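Local coordinates for protein MlnE (Bacillus amyloliquefaciens subsp. plantarum, PDB 5D2E) that binds NADP(H) as the N-terminal B-type ketoreductase of the macrolactin assembly line and probably reduces beta-keto groups of the growing polyketide, at residues K30-W42 with A492-I505. Numbering follows the deposited sequence.
Sequences KSLGKTHLYEMVW and ASQLAVISGDKDRI
Tyr38 and Ile498, diagonal neighbours on antiparallel strands, meet at about a right angle: the CD1 methyl of Ile498 sits over one ring face, 3.9 Å from the ring centroid and 21° off its normal, a CH-pi contact. Beyond the ring, Ile505, on the helix that starts at 502, fills the hollow between Tyr38 and His36. There it forks, its CG2 lying 3.7 Å from Tyr38 CZ while its CD1 reaches His36 CD2 at 3.6 Å. The His36 ring stays beside its own backbone N (chi1 -37°), leaning along the strand toward the loop after 499, where NE2 donates to Gly500 O (2.8 Å, 159° at the hydrogen). That oxygen lies in the ring plane, so the bond helps hold the ring's rotation. Residues 35-38 pair antiparallel with 496-499, His36 with Ile498 and Tyr38 with Ala496 being the hydrogen-bonded pairs. On its other edge, strand 494-499 runs parallel to 443-453 of the Rossmann-type KR domain; through 249-257, the N-terminal strand also continues toward the companion domain of similar fold. On the other face, toward helix 477-488, Leu37 CD2 and Val497 CG2 lie side by side at 3.7 Å, and Thr35 CG2 leans on Val497 CG1 at 3.9 Å. Val497 is also about 7 Å from Trp452, an NADP-binding residue, measured between side chains. Farther along, Leu495 CD2 packs against Glu39 CB, 4.0 Å away.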
loop_
_atom_site.group_PDB
_atom_site.type_symbol
_atom_site.label_atom_id
_atom_site.label_comp_id
_atom_site.label_asym_id
_atom_site.label_seq_id
_atom_site.Cartn_x
_atom_site.Cartn_y
_atom_site.Cartn_z
ATOM N N LYS A 30 -6.100 -26.712 -15.694
ATOM C CA LYS A 30 -4.948 -26.260 -16.435
ATOM C C LYS A 30 -4.087 -25.335 -15.591
ATOM O O LYS A 30 -2.885 -25.267 -15.839
ATOM C CB LYS A 30 -5.380 -25.520 -17.680
ATOM C CG LYS A 30 -6.004 -26.444 -18.719
ATOM C CD LYS A 30 -6.546 -25.609 -19.860
ATOM C CE LYS A 30 -6.679 -26.438 -21.126
ATOM N NZ LYS A 30 -7.630 -25.762 -22.044
ATOM N N SER A 31 -4.697 -24.639 -14.606
ATOM C CA SER A 31 -3.921 -23.775 -13.679
ATOM C C SER A 31 -3.280 -24.508 -12.493
ATOM O O SER A 31 -2.569 -23.879 -11.711
ATOM C CB SER A 31 -4.791 -22.649 -13.127
ATOM O OG SER A 31 -5.638 -23.106 -12.042
ATOM N N LEU A 32 -3.495 -25.819 -12.352
ATOM C CA LEU A 32 -3.037 -26.519 -11.160
ATOM C C LEU A 32 -1.538 -26.482 -11.004
ATOM O O LEU A 32 -0.789 -26.641 -11.988
ATOM C CB LEU A 32 -3.540 -27.974 -11.079
ATOM C CG LEU A 32 -5.015 -28.121 -10.691
ATOM C CD1 LEU A 32 -5.298 -29.587 -10.394
ATOM C CD2 LEU A 32 -5.416 -27.237 -9.503
ATOM N N GLY A 33 -1.124 -26.216 -9.756
ATOM C CA GLY A 33 0.267 -25.935 -9.398
ATOM C C GLY A 33 0.806 -24.558 -9.770
ATOM O O GLY A 33 2.002 -24.295 -9.599
ATOM N N LYS A 34 -0.034 -23.687 -10.312
ATOM C CA LYS A 34 0.440 -22.380 -10.709
ATOM C C LYS A 34 -0.005 -21.252 -9.785
ATOM O O LYS A 34 0.538 -20.180 -9.912
ATOM C CB LYS A 34 0.025 -22.037 -12.142
ATOM C CG LYS A 34 0.416 -23.077 -13.179
ATOM C CD LYS A 34 1.929 -23.287 -13.243
ATOM C CE LYS A 34 2.293 -24.452 -14.149
ATOM N NZ LYS A 34 1.435 -24.352 -15.363
ATOM N N THR A 35 -1.001 -21.472 -8.919
ATOM C CA THR A 35 -1.558 -20.379 -8.108
ATOM C C THR A 35 -1.246 -20.656 -6.656
ATOM O O THR A 35 -1.612 -21.688 -6.122
ATOM C CB THR A 35 -3.053 -20.285 -8.299
ATOM O OG1 THR A 35 -3.301 -20.177 -9.688
ATOM C CG2 THR A 35 -3.635 -19.035 -7.654
ATOM N N HIS A 36 -0.537 -19.747 -6.021
ATOM C CA HIS A 36 -0.124 -19.936 -4.633
ATOM C C HIS A 36 -0.519 -18.668 -3.788
ATOM O O HIS A 36 -0.445 -17.530 -4.291
ATOM C CB HIS A 36 1.396 -20.161 -4.616
ATOM C CG HIS A 36 1.917 -20.968 -5.771
ATOM N ND1 HIS A 36 1.946 -22.353 -5.760
ATOM C CD2 HIS A 36 2.437 -20.588 -6.969
ATOM C CE1 HIS A 36 2.430 -22.785 -6.915
ATOM N NE2 HIS A 36 2.750 -21.740 -7.663
ATOM N N LEU A 37 -0.975 -18.890 -2.551
ATOM C CA LEU A 37 -1.253 -17.810 -1.621
ATOM C C LEU A 37 -0.094 -17.645 -0.637
ATOM O O LEU A 37 0.533 -18.625 -0.219
ATOM C CB LEU A 37 -2.508 -18.075 -0.869
ATOM C CG LEU A 37 -3.801 -18.415 -1.578
ATOM C CD1 LEU A 37 -4.899 -18.288 -0.532
ATOM C CD2 LEU A 37 -4.117 -17.503 -2.716
ATOM N N TYR A 38 0.218 -16.384 -0.335
ATOM C CA TYR A 38 1.308 -15.990 0.509
ATOM C C TYR A 38 0.812 -14.991 1.604
ATOM O O TYR A 38 -0.132 -14.251 1.417
ATOM C CB TYR A 38 2.410 -15.304 -0.329
ATOM C CG TYR A 38 2.993 -16.220 -1.352
ATOM C CD1 TYR A 38 2.309 -16.478 -2.533
ATOM C CD2 TYR A 38 4.169 -16.839 -1.146
ATOM C CE1 TYR A 38 2.814 -17.338 -3.468
ATOM C CE2 TYR A 38 4.701 -17.712 -2.072
ATOM C CZ TYR A 38 4.022 -17.954 -3.234
ATOM O OH TYR A 38 4.537 -18.827 -4.158
ATOM N N GLU A 39 1.482 -15.027 2.749
ATOM C CA GLU A 39 1.217 -14.125 3.848
ATOM C C GLU A 39 2.535 -13.629 4.407
ATOM O O GLU A 39 3.598 -14.279 4.284
ATOM C CB GLU A 39 0.346 -14.783 4.951
ATOM C CG GLU A 39 1.032 -15.935 5.639
ATOM C CD GLU A 39 0.097 -16.859 6.421
ATOM O OE1 GLU A 39 -1.006 -16.439 6.786
ATOM O OE2 GLU A 39 0.471 -18.062 6.592
ATOM N N MET A 40 2.457 -12.473 5.086
ATOM C CA MET A 40 3.630 -11.920 5.724
ATOM C C MET A 40 3.999 -12.736 6.944
ATOM O O MET A 40 3.145 -13.069 7.762
ATOM C CB MET A 40 3.374 -10.479 6.116
ATOM C CG MET A 40 3.251 -9.567 4.917
ATOM S SD MET A 40 4.824 -9.480 4.083
ATOM C CE MET A 40 4.335 -8.280 2.808
ATOM N N VAL A 41 5.265 -13.083 7.060
ATOM C CA VAL A 41 5.754 -13.775 8.231
ATOM C C VAL A 41 6.854 -12.898 8.804
ATOM O O VAL A 41 7.782 -12.507 8.097
ATOM C CB VAL A 41 6.360 -15.165 7.858
ATOM C CG1 VAL A 41 6.927 -15.869 9.087
ATOM C CG2 VAL A 41 5.339 -16.055 7.159
ATOM N N TRP A 42 6.827 -12.720 10.117
ATOM C CA TRP A 42 7.798 -11.864 10.797
ATOM C C TRP A 42 8.941 -12.589 11.480
ATOM O O TRP A 42 8.748 -13.682 11.977
ATOM C CB TRP A 42 7.072 -11.096 11.874
ATOM C CG TRP A 42 6.046 -10.237 11.372
ATOM C CD1 TRP A 42 4.743 -10.578 11.103
ATOM C CD2 TRP A 42 6.190 -8.868 11.031
ATOM N NE1 TRP A 42 4.088 -9.499 10.594
ATOM C CE2 TRP A 42 4.957 -8.435 10.530
ATOM C CE3 TRP A 42 7.261 -7.978 11.047
ATOM C CZ2 TRP A 42 4.744 -7.148 10.119
ATOM C CZ3 TRP A 42 7.024 -6.671 10.658
ATOM C CH2 TRP A 42 5.781 -6.272 10.210
ATOM N N ALA A 492 -5.944 -14.866 7.620
ATOM C CA ALA A 492 -5.089 -13.725 7.367
ATOM C C ALA A 492 -5.907 -12.539 6.860
ATOM O O ALA A 492 -6.868 -12.676 6.095
ATOM C CB ALA A 492 -3.982 -14.072 6.387
ATOM N N SER A 493 -5.509 -11.353 7.274
ATOM C CA SER A 493 -6.194 -10.146 6.768
ATOM C C SER A 493 -5.476 -9.533 5.556
ATOM O O SER A 493 -5.999 -8.585 4.958
ATOM C CB SER A 493 -6.406 -9.148 7.909
ATOM O OG SER A 493 -5.182 -8.734 8.376
ATOM N N GLN A 494 -4.289 -10.021 5.242
ATOM C CA GLN A 494 -3.600 -9.667 3.992
ATOM C C GLN A 494 -3.043 -10.929 3.358
ATOM O O GLN A 494 -2.281 -11.692 4.017
ATOM C CB GLN A 494 -2.429 -8.721 4.197
ATOM C CG GLN A 494 -1.729 -8.350 2.840
ATOM C CD GLN A 494 -0.471 -7.475 2.998
ATOM O OE1 GLN A 494 -0.102 -7.104 4.109
ATOM N NE2 GLN A 494 0.190 -7.182 1.905
ATOM N N LEU A 495 -3.418 -11.174 2.096
ATOM C CA LEU A 495 -2.898 -12.318 1.357
ATOM C C LEU A 495 -2.469 -11.881 -0.043
ATOM O O LEU A 495 -3.143 -11.071 -0.655
ATOM C CB LEU A 495 -3.970 -13.430 1.253
ATOM C CG LEU A 495 -4.263 -14.186 2.578
ATOM C CD1 LEU A 495 -5.518 -15.000 2.403
ATOM C CD2 LEU A 495 -3.108 -15.093 2.967
ATOM N N ALA A 496 -1.308 -12.355 -0.463
ATOM C CA ALA A 496 -0.794 -12.145 -1.805
ATOM C C ALA A 496 -1.011 -13.412 -2.657
ATOM O O ALA A 496 -0.779 -14.514 -2.224
ATOM C CB ALA A 496 0.637 -11.825 -1.800
ATOM N N VAL A 497 -1.405 -13.184 -3.900
ATOM C CA VAL A 497 -1.643 -14.256 -4.856
ATOM C C VAL A 497 -0.575 -14.107 -5.913
ATOM O O VAL A 497 -0.438 -13.039 -6.486
ATOM C CB VAL A 497 -3.036 -14.194 -5.485
ATOM C CG1 VAL A 497 -3.174 -15.341 -6.509
ATOM C CG2 VAL A 497 -4.191 -14.263 -4.469
ATOM N N ILE A 498 0.241 -15.145 -6.086
ATOM C CA ILE A 498 1.301 -15.182 -7.064
ATOM C C ILE A 498 1.123 -16.440 -7.978
ATOM O O ILE A 498 0.968 -17.572 -7.504
ATOM C CB ILE A 498 2.690 -15.184 -6.426
ATOM C CG1 ILE A 498 2.781 -14.089 -5.326
ATOM C CG2 ILE A 498 3.730 -14.902 -7.499
ATOM C CD1 ILE A 498 4.123 -14.077 -4.674
ATOM N N SER A 499 1.146 -16.182 -9.280
ATOM C CA SER A 499 0.852 -17.188 -10.333
ATOM C C SER A 499 2.161 -17.524 -11.094
ATOM O O SER A 499 2.799 -16.639 -11.684
ATOM C CB SER A 499 -0.237 -16.635 -11.252
ATOM O OG SER A 499 -0.466 -17.508 -12.341
ATOM N N GLY A 500 2.550 -18.785 -11.030
ATOM C CA GLY A 500 3.758 -19.282 -11.672
ATOM C C GLY A 500 4.344 -20.516 -11.015
ATOM O O GLY A 500 3.667 -21.234 -10.257
ATOM N N ASP A 501 5.642 -20.713 -11.219
ATOM C CA ASP A 501 6.335 -21.868 -10.649
ATOM C C ASP A 501 6.786 -21.586 -9.237
ATOM O O ASP A 501 7.462 -20.568 -9.001
ATOM C CB ASP A 501 7.580 -22.219 -11.467
ATOM C CG ASP A 501 8.409 -23.314 -10.801
ATOM O OD1 ASP A 501 7.953 -24.481 -10.803
ATOM O OD2 ASP A 501 9.482 -23.006 -10.237
ATOM N N LYS A 502 6.490 -22.511 -8.321
ATOM C CA LYS A 502 6.766 -22.295 -6.888
ATOM C C LYS A 502 8.224 -21.937 -6.557
ATOM O O LYS A 502 8.497 -21.088 -5.690
ATOM C CB LYS A 502 6.184 -23.437 -5.985
ATOM C CG LYS A 502 6.862 -24.818 -5.959
ATOM C CD LYS A 502 6.880 -25.605 -7.292
ATOM C CE LYS A 502 5.532 -25.738 -8.034
ATOM N NZ LYS A 502 4.473 -26.532 -7.350
ATOM N N ASP A 503 9.173 -22.548 -7.246
ATOM C CA ASP A 503 10.589 -22.353 -6.884
ATOM C C ASP A 503 11.095 -21.039 -7.467
ATOM O O ASP A 503 11.818 -20.273 -6.821
ATOM C CB ASP A 503 11.441 -23.555 -7.339
ATOM C CG ASP A 503 10.940 -24.882 -6.764
ATOM O OD1 ASP A 503 10.571 -24.898 -5.586
ATOM O OD2 ASP A 503 10.881 -25.905 -7.475
ATOM N N ARG A 504 10.665 -20.763 -8.687
ATOM C CA ARG A 504 10.952 -19.486 -9.316
ATOM C C ARG A 504 10.438 -18.358 -8.414
ATOM O O ARG A 504 11.139 -17.367 -8.134
ATOM C CB ARG A 504 10.305 -19.421 -10.699
ATOM C CG ARG A 504 10.650 -20.598 -11.623
ATOM C CD ARG A 504 12.109 -20.656 -12.064
ATOM N NE ARG A 504 12.352 -19.585 -13.030
ATOM C CZ ARG A 504 13.040 -18.470 -12.792
ATOM N NH1 ARG A 504 13.639 -18.262 -11.619
ATOM N NH2 ARG A 504 13.152 -17.564 -13.755
ATOM N N ILE A 505 9.232 -18.544 -7.896
ATOM C CA ILE A 505 8.631 -17.529 -7.059
ATOM C C ILE A 505 9.404 -17.417 -5.749
ATOM O O ILE A 505 9.665 -16.335 -5.250
ATOM C CB ILE A 505 7.180 -17.857 -6.769
ATOM C CG1 ILE A 505 6.365 -17.646 -8.033
ATOM C CG2 ILE A 505 6.697 -16.961 -5.636
ATOM C CD1 ILE A 505 5.034 -18.386 -8.058
HETATM O O HOH W 1 -2.397 -19.395 -11.824
HETATM O O HOH W 2 6.885 -19.939 -3.551
HETATM O O HOH W 3 -0.087 -11.268 5.563
#